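Local coordinates for protein 3-deoxy-d-manno-octulosonic-acid transferase (Acinetobacter baumannii, PDB 4BFC) that probably transfers 3-deoxy-D-manno-octulosonic acid (Kdo) from CMP-Kdo to lipid A precursors in lipopolysaccharide assembly, with this fragment forming its C-terminal CMP-Kdo binding domain, at residues A31-Q36 / L122-A127; Q43-A48 / A194-P199; E149-N154 / N177-A182. All coordinates share one frame; numbering follows the deposited sequence. Where two conformers were deposited one is given.

Contact 1: A31-Q36 / L122-A127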
ATOM      1  N   ALA A  31     -12.604  27.742   3.766  1.00 37.83           N
ATOM      2  CA  ALA A  31     -13.163  29.089   3.697  1.00 38.59           C
ATOM      3  C   ALA A  31     -12.115  30.186   3.988  1.00 40.21           C
ATOM      4  O   ALA A  31     -12.081  31.198   3.282  1.00 40.69           O
ATOM      5  CB  ALA A  31     -14.398  29.202   4.592  1.00 40.05           C
ATOM      6  N   GLN A  32     -11.223  29.967   4.953  1.00 41.49           N
ATOM      7  CA  GLN A  32     -10.142  30.921   5.252  1.00 39.61           C
ATOM      8  C   GLN A  32      -9.174  31.051   4.082  1.00 41.35           C
ATOM      9  O   GLN A  32      -8.748  32.165   3.720  1.00 39.56           O
ATOM     10  CB  GLN A  32      -9.377  30.526   6.517  1.00 47.85           C
ATOM     11  CG  GLN A  32     -10.146  30.749   7.808  1.00 52.56           C
ATOM     12  CD  GLN A  32      -9.443  30.147   9.011  1.00 60.90           C
ATOM     13  OE1 GLN A  32      -9.298  28.924   9.111  1.00 65.07           O
ATOM     14  NE2 GLN A  32      -9.012  31.002   9.943  1.00 63.37           N
ATOM     15  N   LEU A  33      -8.833  29.918   3.473  1.00 32.05           N
ATOM     16  CA  LEU A  33      -7.855  29.915   2.408  1.00 28.35           C
ATOM     17  C   LEU A  33      -8.454  30.437   1.092  1.00 26.06           C
ATOM     18  O   LEU A  33      -7.742  31.049   0.308  1.00 28.41           O
ATOM     19  CB  LEU A  33      -7.281  28.513   2.209  1.00 25.82           C
ATOM     20  CG  LEU A  33      -6.397  27.892   3.286  1.00 26.70           C
ATOM     21  CD1 LEU A  33      -5.959  26.535   2.763  1.00 24.57           C
ATOM     22  CD2 LEU A  33      -5.101  28.681   3.540  1.00 24.90           C
ATOM     23  N   HIS A  34      -9.716  30.141   0.846  1.00 26.68           N
ATOM     24  CA  HIS A  34     -10.430  30.670  -0.321  1.00 28.73           C
ATOM     25  C   HIS A  34     -10.337  32.178  -0.333  1.00 32.34           C
ATOM     26  O   HIS A  34     -10.167  32.804  -1.400  1.00 31.36           O
ATOM     27  CB  HIS A  34     -11.900  30.295  -0.248  1.00 29.89           C
ATOM     28  CG  HIS A  34     -12.689  30.719  -1.468  1.00 29.13           C
ATOM     29  ND1 HIS A  34     -13.236  31.960  -1.593  1.00 33.39           N
ATOM     30  CD2 HIS A  34     -13.002  30.029  -2.629  1.00 32.94           C
ATOM     31  CE1 HIS A  34     -13.851  32.043  -2.789  1.00 36.52           C
ATOM     32  NE2 HIS A  34     -13.712  30.861  -3.414  1.00 35.31           N
ATOM     33  N   GLN A  35     -10.475  32.762   0.851  1.00 35.46           N
ATOM     34  CA  GLN A  35     -10.338  34.219   1.010  1.00 41.14           C
ATOM     35  C   GLN A  35      -8.884  34.733   0.886  1.00 40.56           C
ATOM     36  O   GLN A  35      -8.615  35.661   0.120  1.00 34.31           O
ATOM     37  CB  GLN A  35     -10.915  34.627   2.360  1.00 43.98           C
ATOM     38  CG  GLN A  35     -11.322  36.083   2.489  1.00 51.95           C
ATOM     39  CD  GLN A  35     -12.136  36.320   3.756  1.00 58.33           C
ATOM     40  OE1 GLN A  35     -13.258  36.841   3.709  1.00 66.28           O
ATOM     41  NE2 GLN A  35     -11.581  35.916   4.898  1.00 65.60           N
ATOM     42  N   GLN A  36      -7.945  34.151   1.642  1.00 36.73           N
ATOM     43  CA  GLN A  36      -6.550  34.616   1.629  1.00 39.65           C
ATOM     44  C   GLN A  36      -5.796  34.399   0.340  1.00 36.93           C
ATOM     45  O   GLN A  36      -4.776  35.049   0.089  1.00 40.36           O
ATOM     46  CB  GLN A  36      -5.759  33.910   2.696  1.00 45.12           C
ATOM     47  CG  GLN A  36      -5.878  34.504   4.068  1.00 49.73           C
ATOM     48  CD  GLN A  36      -4.972  33.779   5.018  1.00 56.45           C
ATOM     49  OE1 GLN A  36      -5.440  33.063   5.907  1.00 55.98           O
ATOM     50  NE2 GLN A  36      -3.660  33.928   4.818  1.00 52.87           N
ATOM     51  N   LEU A 122      -6.435  15.879   2.220  1.00 25.65           N
ATOM     52  CA  LEU A 122      -7.296  15.681   1.044  1.00 28.45           C
ATOM     53  C   LEU A 122      -8.666  16.402   1.096  1.00 27.37           C
ATOM     54  O   LEU A 122      -9.110  17.001   0.065  1.00 25.97           O
ATOM     55  CB  LEU A 122      -7.425  14.166   0.756  1.00 32.58           C
ATOM     56  CG  LEU A 122      -7.951  13.833  -0.628  1.00 28.44           C
ATOM     57  CD1 LEU A 122      -7.181  14.484  -1.784  1.00 30.51           C
ATOM     58  CD2 LEU A 122      -8.141  12.330  -0.756  1.00 32.78           C
ATOM     59  N   TRP A 123      -9.378  16.388   2.251  1.00 24.85           N
ATOM     60  CA  TRP A 123     -10.652  17.075   2.421  1.00 28.49           C
ATOM     61  C   TRP A 123     -10.539  18.568   2.185  1.00 24.39           C
ATOM     62  O   TRP A 123     -11.406  19.153   1.592  1.00 22.84           O
ATOM     63  CB  TRP A 123     -11.269  16.813   3.797  1.00 32.03           C
ATOM     64  CG  TRP A 123     -12.023  15.513   3.788  1.00 36.34           C
ATOM     65  CD1 TRP A 123     -11.503  14.247   3.533  1.00 41.98           C
ATOM     66  CD2 TRP A 123     -13.483  15.307   3.950  1.00 41.49           C
ATOM     67  NE1 TRP A 123     -12.497  13.294   3.573  1.00 42.15           N
ATOM     68  CE2 TRP A 123     -13.706  13.859   3.816  1.00 43.76           C
ATOM     69  CE3 TRP A 123     -14.578  16.138   4.202  1.00 45.58           C
ATOM     70  CZ2 TRP A 123     -14.980  13.291   3.928  1.00 45.95           C
ATOM     71  CZ3 TRP A 123     -15.858  15.550   4.306  1.00 48.58           C
ATOM     72  CH2 TRP A 123     -16.046  14.160   4.174  1.00 46.67           C
ATOM     73  N   LEU A 124      -9.451  19.174   2.658  1.00 24.90           N
ATOM     74  CA  LEU A 124      -9.273  20.597   2.419  1.00 22.68           C
ATOM     75  C   LEU A 124      -9.274  20.899   0.897  1.00 23.26           C
ATOM     76  O   LEU A 124      -9.945  21.851   0.480  1.00 22.75           O
ATOM     77  CB  LEU A 124      -7.955  21.091   3.058  1.00 25.00           C
ATOM     78  CG  LEU A 124      -7.374  22.503   2.875  1.00 25.03           C
ATOM     79  CD1 LEU A 124      -8.454  23.470   3.279  1.00 26.59           C
ATOM     80  CD2 LEU A 124      -6.071  22.683   3.707  1.00 23.44           C
ATOM     81  N   TRP A 125      -8.478  20.131   0.138  1.00 21.35           N
ATOM     82  CA  TRP A 125      -8.327  20.367  -1.325  1.00 21.56           C
ATOM     83  C   TRP A 125      -9.638  20.123  -2.022  1.00 20.87           C
ATOM     84  O   TRP A 125     -10.055  20.939  -2.816  1.00 21.70           O
ATOM     85  CB  TRP A 125      -7.206  19.553  -1.923  1.00 23.45           C
ATOM     86  CG  TRP A 125      -5.953  19.698  -1.068  1.00 22.17           C
ATOM     87  CD1 TRP A 125      -5.254  18.689  -0.456  1.00 24.64           C
ATOM     88  CD2 TRP A 125      -5.359  20.944  -0.579  1.00 24.87           C
ATOM     89  NE1 TRP A 125      -4.248  19.192   0.338  1.00 24.16           N
ATOM     90  CE2 TRP A 125      -4.257  20.546   0.307  1.00 24.13           C
ATOM     91  CE3 TRP A 125      -5.629  22.293  -0.764  1.00 23.40           C
ATOM     92  CZ2 TRP A 125      -3.475  21.468   0.943  1.00 24.20           C
ATOM     93  CZ3 TRP A 125      -4.848  23.234  -0.064  1.00 22.15           C
ATOM     94  CH2 TRP A 125      -3.762  22.819   0.719  1.00 22.90           C
ATOM     95  N   TYR A 126     -10.295  18.990  -1.755  1.00 21.02           N
ATOM     96  CA  TYR A 126     -11.669  18.835  -2.358  1.00 22.27           C
ATOM     97  C   TYR A 126     -12.609  20.022  -2.016  1.00 23.95           C
ATOM     98  O   TYR A 126     -13.347  20.499  -2.849  1.00 22.91           O
ATOM     99  CB  TYR A 126     -12.357  17.579  -1.794  1.00 22.62           C
ATOM    100  CG  TYR A 126     -11.839  16.267  -2.283  1.00 21.54           C
ATOM    101  CD1 TYR A 126     -11.580  16.095  -3.649  1.00 20.28           C
ATOM    102  CD2 TYR A 126     -11.637  15.173  -1.408  1.00 20.79           C
ATOM    103  CE1 TYR A 126     -11.132  14.896  -4.150  1.00 22.41           C
ATOM    104  CE2 TYR A 126     -11.190  13.951  -1.919  1.00 19.30           C
ATOM    105  CZ  TYR A 126     -10.949  13.822  -3.272  1.00 22.55           C
ATOM    106  OH  TYR A 126     -10.537  12.644  -3.782  1.00 22.47           O
ATOM    107  N   ALA A 127     -12.547  20.530  -0.784  1.00 22.48           N
ATOM    108  CA  ALA A 127     -13.429  21.638  -0.394  1.00 23.77           C
ATOM    109  C   ALA A 127     -13.089  22.950  -1.165  1.00 24.84           C
ATOM    110  O   ALA A 127     -13.898  23.880  -1.226  1.00 29.04           O
ATOM    111  CB  ALA A 127     -13.358  21.879   1.108  1.00 22.69           C
TER
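Leu33 overlaps the branched end of Leu124 with a single methyl, CD1, which sits against both terminal carbons of its partner. Leu33 CD1 lies 4.0 Å from Leu124 CD1, and the separation from Leu33 CD1 to Leu124 CD2 is likewise 4.0 Å, so the methyl addresses the fork as a whole. The two side chains cross at about a right angle. Leu124 reaches this position because its CG stands anti to the backbone N (chi1 173°), which carries the fork toward helix 24-36 although its CB does not point straight there. A third, looser member is Trp125: Leu33 CD1 comes obliquely to its ring, 4.5 Å from CZ3. Leu124 CG lies 3.9 Å above one face of that same indole, near the rim.

The nearest CA atoms, those of Leu33 and Leu124, are 9.4 Å apart, a spacing at which the helices meet through side chains alone. The contact ties the N-terminal helix 24-36, which leads into strand 43-50, to helix 122-128, which leads into strand 131-134. Leu124 also packs on Phe26, Gln29 and Ala30, earlier in helix 24-36, and Leu33 continues that seam toward the helix's C-terminal end. No hydrogen bond crosses between the two segments; with 92 Å² buried in all, the chemistry is that of a small, purely apolar contact, shaped by the fit of methyls and ring and not by any directional bond.

Contact 2: Q43-A48 / A194-P199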
ATOM      1  N   GLN A  43     -10.359  29.193 -11.258  1.00 19.96           N
ATOM      2  CA  GLN A  43     -11.076  27.907 -11.444  0.70 18.16           C
ATOM      3  C   GLN A  43     -10.122  26.797 -10.993  1.00 19.11           C
ATOM      4  O   GLN A  43      -9.110  26.539 -11.639  1.00 20.25           O
ATOM      5  CB  GLN A  43     -11.481  27.690 -12.878  0.70 23.64           C
ATOM      6  CG  GLN A  43     -12.552  28.647 -13.303  0.70 22.46           C
ATOM      7  CD  GLN A  43     -12.842  28.522 -14.789  0.70 28.01           C
ATOM      8  OE1 GLN A  43     -11.933  28.442 -15.628  0.70 26.62           O
ATOM      9  NE2 GLN A  43     -14.114  28.456 -15.110  0.70 26.93           N
ATOM     10  N   VAL A  44     -10.502  26.175  -9.861  1.00 21.14           N
ATOM     11  CA  VAL A  44      -9.620  25.168  -9.222  1.00 18.57           C
ATOM     12  C   VAL A  44     -10.023  23.752  -9.663  1.00 18.06           C
ATOM     13  O   VAL A  44     -11.203  23.343  -9.429  1.00 19.08           O
ATOM     14  CB  VAL A  44      -9.744  25.238  -7.703  1.00 20.09           C
ATOM     15  CG1 VAL A  44      -8.822  24.185  -7.056  1.00 18.35           C
ATOM     16  CG2 VAL A  44      -9.309  26.665  -7.285  1.00 21.54           C
ATOM     17  N   VAL A  45      -9.082  23.086 -10.329  1.00 16.76           N
ATOM     18  CA  VAL A  45      -9.284  21.691 -10.793  1.00 18.33           C
ATOM     19  C   VAL A  45      -8.311  20.820  -9.993  1.00 17.24           C
ATOM     20  O   VAL A  45      -7.117  21.189  -9.902  1.00 20.27           O
ATOM     21  CB  VAL A  45      -9.119  21.566 -12.335  1.00 20.65           C
ATOM     22  CG1 VAL A  45     -10.017  22.620 -13.022  1.00 23.29           C
ATOM     23  CG2 VAL A  45      -7.695  21.733 -12.871  1.00 22.40           C
ATOM     24  N   THR A  46      -8.798  19.671  -9.521  1.00 17.79           N
ATOM     25  CA  THR A  46      -7.918  18.892  -8.615  1.00 18.52           C
ATOM     26  C   THR A  46      -7.710  17.454  -9.111  1.00 17.38           C
ATOM     27  O   THR A  46      -8.731  16.760  -9.474  1.00 18.75           O
ATOM     28  CB  THR A  46      -8.573  18.949  -7.237  1.00 18.83           C
ATOM     29  OG1 THR A  46      -8.465  20.282  -6.749  1.00 20.77           O
ATOM     30  CG2 THR A  46      -7.906  18.003  -6.176  1.00 20.70           C
ATOM     31  N   ILE A  47      -6.484  16.946  -9.138  1.00 16.43           N
ATOM     32  CA  ILE A  47      -6.262  15.552  -9.386  1.00 15.53           C
ATOM     33  C   ILE A  47      -5.821  14.939  -8.034  1.00 16.08           C
ATOM     34  O   ILE A  47      -4.830  15.366  -7.441  1.00 17.96           O
ATOM     35  CB  ILE A  47      -5.268  15.177 -10.494  1.00 17.90           C
ATOM     36  CG1 ILE A  47      -3.860  15.744 -10.201  1.00 17.11           C
ATOM     37  CG2 ILE A  47      -5.753  15.728 -11.844  1.00 20.92           C
ATOM     38  CD1 ILE A  47      -2.821  15.540 -11.304  1.00 21.59           C
ATOM     39  N   ALA A  48      -6.621  14.007  -7.583  1.00 16.48           N
ATOM     40  CA  ALA A  48      -6.544  13.538  -6.175  1.00 16.34           C
ATOM     41  C   ALA A  48      -6.214  12.086  -6.115  1.00 17.37           C
ATOM     42  O   ALA A  48      -6.719  11.280  -6.902  1.00 16.52           O
ATOM     43  CB  ALA A  48      -7.871  13.805  -5.474  1.00 18.30           C
ATOM     44  N   ALA A 194     -15.634  21.355 -20.025  1.00 23.17           N
ATOM     45  CA  ALA A 194     -17.082  21.392 -20.238  1.00 24.84           C
ATOM     46  C   ALA A 194     -17.828  21.688 -18.952  1.00 23.02           C
ATOM     47  O   ALA A 194     -18.637  22.578 -18.910  1.00 25.33           O
ATOM     48  CB  ALA A 194     -17.547  20.099 -20.860  1.00 25.46           C
ATOM     49  N   CYS A 195     -17.477  21.008 -17.837  1.00 25.44           N
ATOM     50  CA  CYS A 195     -18.158  21.290 -16.566  1.00 24.20           C
ATOM     51  C   CYS A 195     -18.030  22.749 -16.141  1.00 24.96           C
ATOM     52  O   CYS A 195     -18.975  23.386 -15.647  1.00 24.81           O
ATOM     53  CB  CYS A 195     -17.574  20.413 -15.440  1.00 29.26           C
ATOM     54  SG  CYS A 195     -18.003  18.660 -15.529  1.00 30.24           S
ATOM     55  N   LEU A 196     -16.863  23.296 -16.363  1.00 21.43           N
ATOM     56  CA  LEU A 196     -16.602  24.640 -15.895  1.00 21.93           C
ATOM     57  C   LEU A 196     -17.400  25.604 -16.736  1.00 23.33           C
ATOM     58  O   LEU A 196     -17.770  26.642 -16.238  1.00 25.41           O
ATOM     59  CB  LEU A 196     -15.117  24.959 -15.975  1.00 22.32           C
ATOM     60  CG  LEU A 196     -14.165  24.262 -14.993  1.00 21.67           C
ATOM     61  CD1 LEU A 196     -12.728  24.510 -15.433  1.00 20.73           C
ATOM     62  CD2 LEU A 196     -14.513  24.742 -13.564  1.00 21.79           C
ATOM     63  N   ALA A 197     -17.661  25.218 -17.990  1.00 21.43           N
ATOM     64  CA  ALA A 197     -18.500  26.079 -18.867  1.00 23.36           C
ATOM     65  C   ALA A 197     -19.988  25.873 -18.730  1.00 26.25           C
ATOM     66  O   ALA A 197     -20.756  26.603 -19.396  1.00 24.80           O
ATOM     67  CB  ALA A 197     -18.096  25.835 -20.316  1.00 22.28           C
ATOM     68  N   GLU A 198     -20.438  24.919 -17.915  1.00 24.78           N
ATOM     69  CA  GLU A 198     -21.836  24.444 -17.895  1.00 22.96           C
ATOM     70  C   GLU A 198     -22.350  24.389 -16.443  1.00 26.01           C
ATOM     71  O   GLU A 198     -22.527  23.311 -15.890  1.00 27.47           O
ATOM     72  CB  GLU A 198     -21.951  23.060 -18.562  1.00 21.35           C
ATOM     73  CG  GLU A 198     -21.508  23.085 -20.034  1.00 24.83           C
ATOM     74  CD  GLU A 198     -21.671  21.774 -20.757  1.00 29.37           C
ATOM     75  OE1 GLU A 198     -22.306  20.853 -20.208  1.00 37.25           O
ATOM     76  OE2 GLU A 198     -21.171  21.645 -21.908  1.00 30.33           O
ATOM     77  N   PRO A 199     -22.618  25.564 -15.841  1.00 27.81           N
ATOM     78  CA  PRO A 199     -23.155  25.654 -14.477  1.00 29.61           C
ATOM     79  C   PRO A 199     -24.432  24.834 -14.321  1.00 34.00           C
ATOM     80  O   PRO A 199     -24.576  24.133 -13.309  1.00 33.99           O
ATOM     81  CB  PRO A 199     -23.384  27.155 -14.287  1.00 32.21           C
ATOM     82  CG  PRO A 199     -22.473  27.799 -15.257  1.00 35.97           C
ATOM     83  CD  PRO A 199     -22.475  26.893 -16.445  1.00 30.66           C
TER
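Similar first torsions, chi1 -69° in Gln43 and -71° in Leu196, set CG of each residue anti to its own carbonyl carbon, and from there the two side chains extend toward each other. Gln43 keeps its chain extended beyond CG (chi2 174°), bringing the terminal amide alongside Leu196 at an oblique crossing. The nitrogen lies beside CB and the CD2 methyl: Gln43 NE2 is 3.7 Å from Leu196 CB and 4.0 Å from Leu196 CD2. The oxygen is against the other methyl, with Gln43 OE1 4.0 Å from Leu196 CD1. Gln43 was modelled in two conformers, and these distances hold for one of them.

Val45, two residues along the strand and directed to the same side, supplies the other half. Its CG1 meets Leu196 CD1 at 4.1 Å, the side chains crossing at about a right angle. Leu196 CD1 therefore bridges glutamine and valine, in the last turn of helix 185-197, where that helix packs against strand 43-50 of the parallel sheet. Trp192, one turn earlier, carries the same packing on to Val45 and Ile47, while the strand backbone is hydrogen-bonded to Val73 and Ile75 of strand 72-78.

The segments share no hydrogen bond. The chemistry is thus graded along the strand: a fully apolar touch at buried Val45, and at partly exposed Gln43 a polar group resting on hydrocarbon by van der Waals contact.

Contact 3: E149-N154 / N177-A182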
ATOM      1  N   GLU A 149     -15.848  10.938  -0.893  1.00 26.70           N
ATOM      2  CA  GLU A 149     -15.392  12.158  -0.253  1.00 30.32           C
ATOM      3  C   GLU A 149     -15.686  13.425  -1.109  1.00 26.37           C
ATOM      4  O   GLU A 149     -16.418  14.316  -0.659  1.00 25.87           O
ATOM      5  CB  GLU A 149     -13.917  12.008   0.137  1.00 30.38           C
ATOM      6  CG  GLU A 149     -13.657  10.795   1.036  1.00 35.85           C
ATOM      7  CD  GLU A 149     -12.197  10.576   1.414  1.00 39.62           C
ATOM      8  OE1 GLU A 149     -11.296  10.628   0.543  1.00 35.30           O
ATOM      9  OE2 GLU A 149     -11.937  10.348   2.619  1.00 45.47           O
ATOM     10  N   PRO A 150     -15.237  13.458  -2.398  1.00 24.67           N
ATOM     11  CA  PRO A 150     -15.666  14.628  -3.201  1.00 24.76           C
ATOM     12  C   PRO A 150     -17.159  14.762  -3.430  1.00 25.58           C
ATOM     13  O   PRO A 150     -17.651  15.880  -3.487  1.00 28.33           O
ATOM     14  CB  PRO A 150     -14.858  14.489  -4.533  1.00 22.87           C
ATOM     15  CG  PRO A 150     -14.525  13.038  -4.606  1.00 25.97           C
ATOM     16  CD  PRO A 150     -14.337  12.588  -3.170  1.00 23.65           C
ATOM     17  N   MET A 151     -17.898  13.652  -3.483  1.00 23.14           N
ATOM     18  CA  MET A 151     -19.341  13.647  -3.718  0.70 23.62           C
ATOM     19  C   MET A 151     -20.048  14.367  -2.574  1.00 23.83           C
ATOM     20  O   MET A 151     -20.967  15.154  -2.752  1.00 25.95           O
ATOM     21  CB  MET A 151     -19.843  12.192  -3.757  0.70 25.34           C
ATOM     22  CG  MET A 151     -19.494  11.356  -4.990  0.70 29.13           C
ATOM     23  SD  MET A 151     -20.384  11.829  -6.499  0.70 30.00           S
ATOM     24  CE  MET A 151     -19.605  10.818  -7.719  0.70 27.00           C
ATOM     25  N   VAL A 152     -19.594  14.050  -1.373  1.00 27.77           N
ATOM     26  CA  VAL A 152     -20.205  14.590  -0.153  1.00 28.33           C
ATOM     27  C   VAL A 152     -19.933  16.093  -0.087  1.00 30.82           C
ATOM     28  O   VAL A 152     -20.759  16.851   0.387  1.00 28.60           O
ATOM     29  CB  VAL A 152     -19.576  13.824   1.060  1.00 28.84           C
ATOM     30  CG1 VAL A 152     -19.671  14.567   2.392  1.00 35.20           C
ATOM     31  CG2 VAL A 152     -20.164  12.417   1.173  1.00 31.20           C
ATOM     32  N   LEU A 153     -18.797  16.524  -0.634  1.00 26.06           N
ATOM     33  CA  LEU A 153     -18.453  17.959  -0.654  1.00 26.92           C
ATOM     34  C   LEU A 153     -18.929  18.705  -1.884  1.00 28.34           C
ATOM     35  O   LEU A 153     -18.544  19.876  -2.132  1.00 28.74           O
ATOM     36  CB  LEU A 153     -16.955  18.177  -0.413  1.00 29.23           C
ATOM     37  CG  LEU A 153     -16.332  17.740   0.911  1.00 31.36           C
ATOM     38  CD1 LEU A 153     -14.813  17.641   0.742  1.00 31.24           C
ATOM     39  CD2 LEU A 153     -16.671  18.698   2.058  1.00 36.67           C
ATOM     40  N   ASN A 154     -19.822  18.065  -2.644  1.00 26.61           N
ATOM     41  CA  ASN A 154     -20.484  18.684  -3.762  1.00 28.21           C
ATOM     42  C   ASN A 154     -19.581  19.038  -4.954  1.00 24.06           C
ATOM     43  O   ASN A 154     -19.890  19.923  -5.749  1.00 27.35           O
ATOM     44  CB  ASN A 154     -21.333  19.896  -3.277  1.00 31.65           C
ATOM     45  CG  ASN A 154     -22.365  19.477  -2.233  1.00 41.68           C
ATOM     46  OD1 ASN A 154     -23.239  18.677  -2.528  1.00 43.26           O
ATOM     47  ND2 ASN A 154     -22.226  19.970  -0.994  1.00 46.11           N
ATOM     48  N   ASN A 177     -26.389   8.875 -13.236  1.00 29.83           N
ATOM     49  CA  ASN A 177     -25.680   9.971 -13.954  1.00 29.89           C
ATOM     50  C   ASN A 177     -25.055  10.955 -12.976  1.00 30.60           C
ATOM     51  O   ASN A 177     -25.229  12.162 -13.051  1.00 33.47           O
ATOM     52  CB  ASN A 177     -26.653  10.664 -14.957  1.00 30.63           C
ATOM     53  CG  ASN A 177     -27.118   9.699 -16.034  1.00 32.91           C
ATOM     54  OD1 ASN A 177     -26.303   9.118 -16.759  1.00 39.65           O
ATOM     55  ND2 ASN A 177     -28.412   9.477 -16.109  1.00 38.76           N
ATOM     56  N   ALA A 178     -24.307  10.391 -12.026  1.00 28.46           N
ATOM     57  CA  ALA A 178     -23.900  11.152 -10.878  1.00 27.01           C
ATOM     58  C   ALA A 178     -22.363  11.279 -10.784  1.00 24.65           C
ATOM     59  O   ALA A 178     -21.892  12.042  -9.946  1.00 25.71           O
ATOM     60  CB  ALA A 178     -24.474  10.537  -9.622  1.00 26.83           C
ATOM     61  N   VAL A 179     -21.660  10.630 -11.715  1.00 24.82           N
ATOM     62  CA  VAL A 179     -20.188  10.583 -11.791  1.00 23.66           C
ATOM     63  C   VAL A 179     -19.790  10.483 -13.267  1.00 26.14           C
ATOM     64  O   VAL A 179     -20.501   9.857 -14.098  1.00 30.56           O
ATOM     65  CB  VAL A 179     -19.609   9.384 -11.009  1.00 21.13           C
ATOM     66  CG1 VAL A 179     -19.898   8.049 -11.698  1.00 22.81           C
ATOM     67  CG2 VAL A 179     -18.083   9.568 -10.820  1.00 23.03           C
ATOM     68  N   LEU A 180     -18.707  11.133 -13.622  1.00 22.95           N
ATOM     69  CA  LEU A 180     -18.235  11.155 -14.980  1.00 22.43           C
ATOM     70  C   LEU A 180     -17.085  10.198 -15.205  1.00 24.68           C
ATOM     71  O   LEU A 180     -16.061  10.179 -14.488  1.00 24.57           O
ATOM     72  CB  LEU A 180     -17.859  12.592 -15.422  1.00 26.73           C
ATOM     73  CG  LEU A 180     -19.082  13.539 -15.234  1.00 32.38           C
ATOM     74  CD1 LEU A 180     -18.610  14.975 -15.117  1.00 31.77           C
ATOM     75  CD2 LEU A 180     -20.012  13.426 -16.405  1.00 33.21           C
ATOM     76  N   ILE A 181     -17.234   9.348 -16.207  1.00 25.70           N
ATOM     77  CA  ILE A 181     -16.169   8.434 -16.546  1.00 23.04           C
ATOM     78  C   ILE A 181     -15.315   8.875 -17.757  1.00 26.87           C
ATOM     79  O   ILE A 181     -15.810   9.098 -18.902  1.00 28.01           O
ATOM     80  CB  ILE A 181     -16.742   6.992 -16.770  1.00 21.33           C
ATOM     81  CG1 ILE A 181     -17.672   6.635 -15.616  1.00 22.61           C
ATOM     82  CG2 ILE A 181     -15.611   6.019 -16.999  1.00 25.28           C
ATOM     83  CD1 ILE A 181     -16.951   6.317 -14.299  1.00 26.46           C
ATOM     84  N   ALA A 182     -14.039   9.101 -17.497  1.00 24.56           N
ATOM     85  CA  ALA A 182     -13.052   9.372 -18.546  1.00 25.22           C
ATOM     86  C   ALA A 182     -12.330   8.166 -19.104  1.00 26.07           C
ATOM     87  O   ALA A 182     -11.756   7.364 -18.377  1.00 25.48           O
ATOM     88  CB  ALA A 182     -12.028  10.425 -18.131  1.00 26.24           C
TER
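The contact joins the C-terminal end of helix 148-152 to the loop that leads into strand 180-181, the last strand of the parallel sheet. On the helix side Met151 alone makes the contact. Its chain starts with CG anti to the carbonyl carbon, then turns at chi2 (-71°), which directs CE across to the loop. There Met151 CE lies 3.4 Å from the backbone oxygen Ala178 O and 3.6 Å from Val179 CB, with Val179 CG2 also close to Met151 CE at 3.7 Å. Met151 and Val179 cross at about a right angle. As Met151 was deposited in two conformers, these separations hold for one of them.

No hydrogen bond links the segments, and the methyl beside Ala178 O makes a van der Waals contact. Met151 also packs on Thr157 of the adjoining strand and on Ala209 and Leu213 of helix 199-214.

Asn154 (phi 67°) is the C-prime residue of the Schellman motif ending helix 148-152, and Asn177 (phi 52°) plays the same part for helix 167-175, just ahead of the loop. Each stop is followed by a short loop and a parallel strand, the helix-to-strand return characteristic of the beta-alpha-beta units of a Rossmann-like domain.

Overall arrangement
Contact 3 is wholly buried and contact 1 largely so, Leu33 being partly exposed, whereas contact 2 runs from a buried valine to a partly exposed glutamine. Strand 43-50 relates the first two: contact 2 uses the residues facing helix 185-197, while Ala48, whose CB lies 3.4 Å from Tyr126 OH, faces helix 122-128 across the sheet. Contact 1 packs helix on helix, contact 2 helix on strand, contact 3 a helix end on a loop. None has a hydrogen bond between its own segments, but Trp123 NE1 and Glu149 OE2, 3.1 Å apart, probably form a hydrogen bond that ties contact 1 to contact 3. Cys195 SG against Leu180 CD1 connects contacts 2 and 3 by apolar packing.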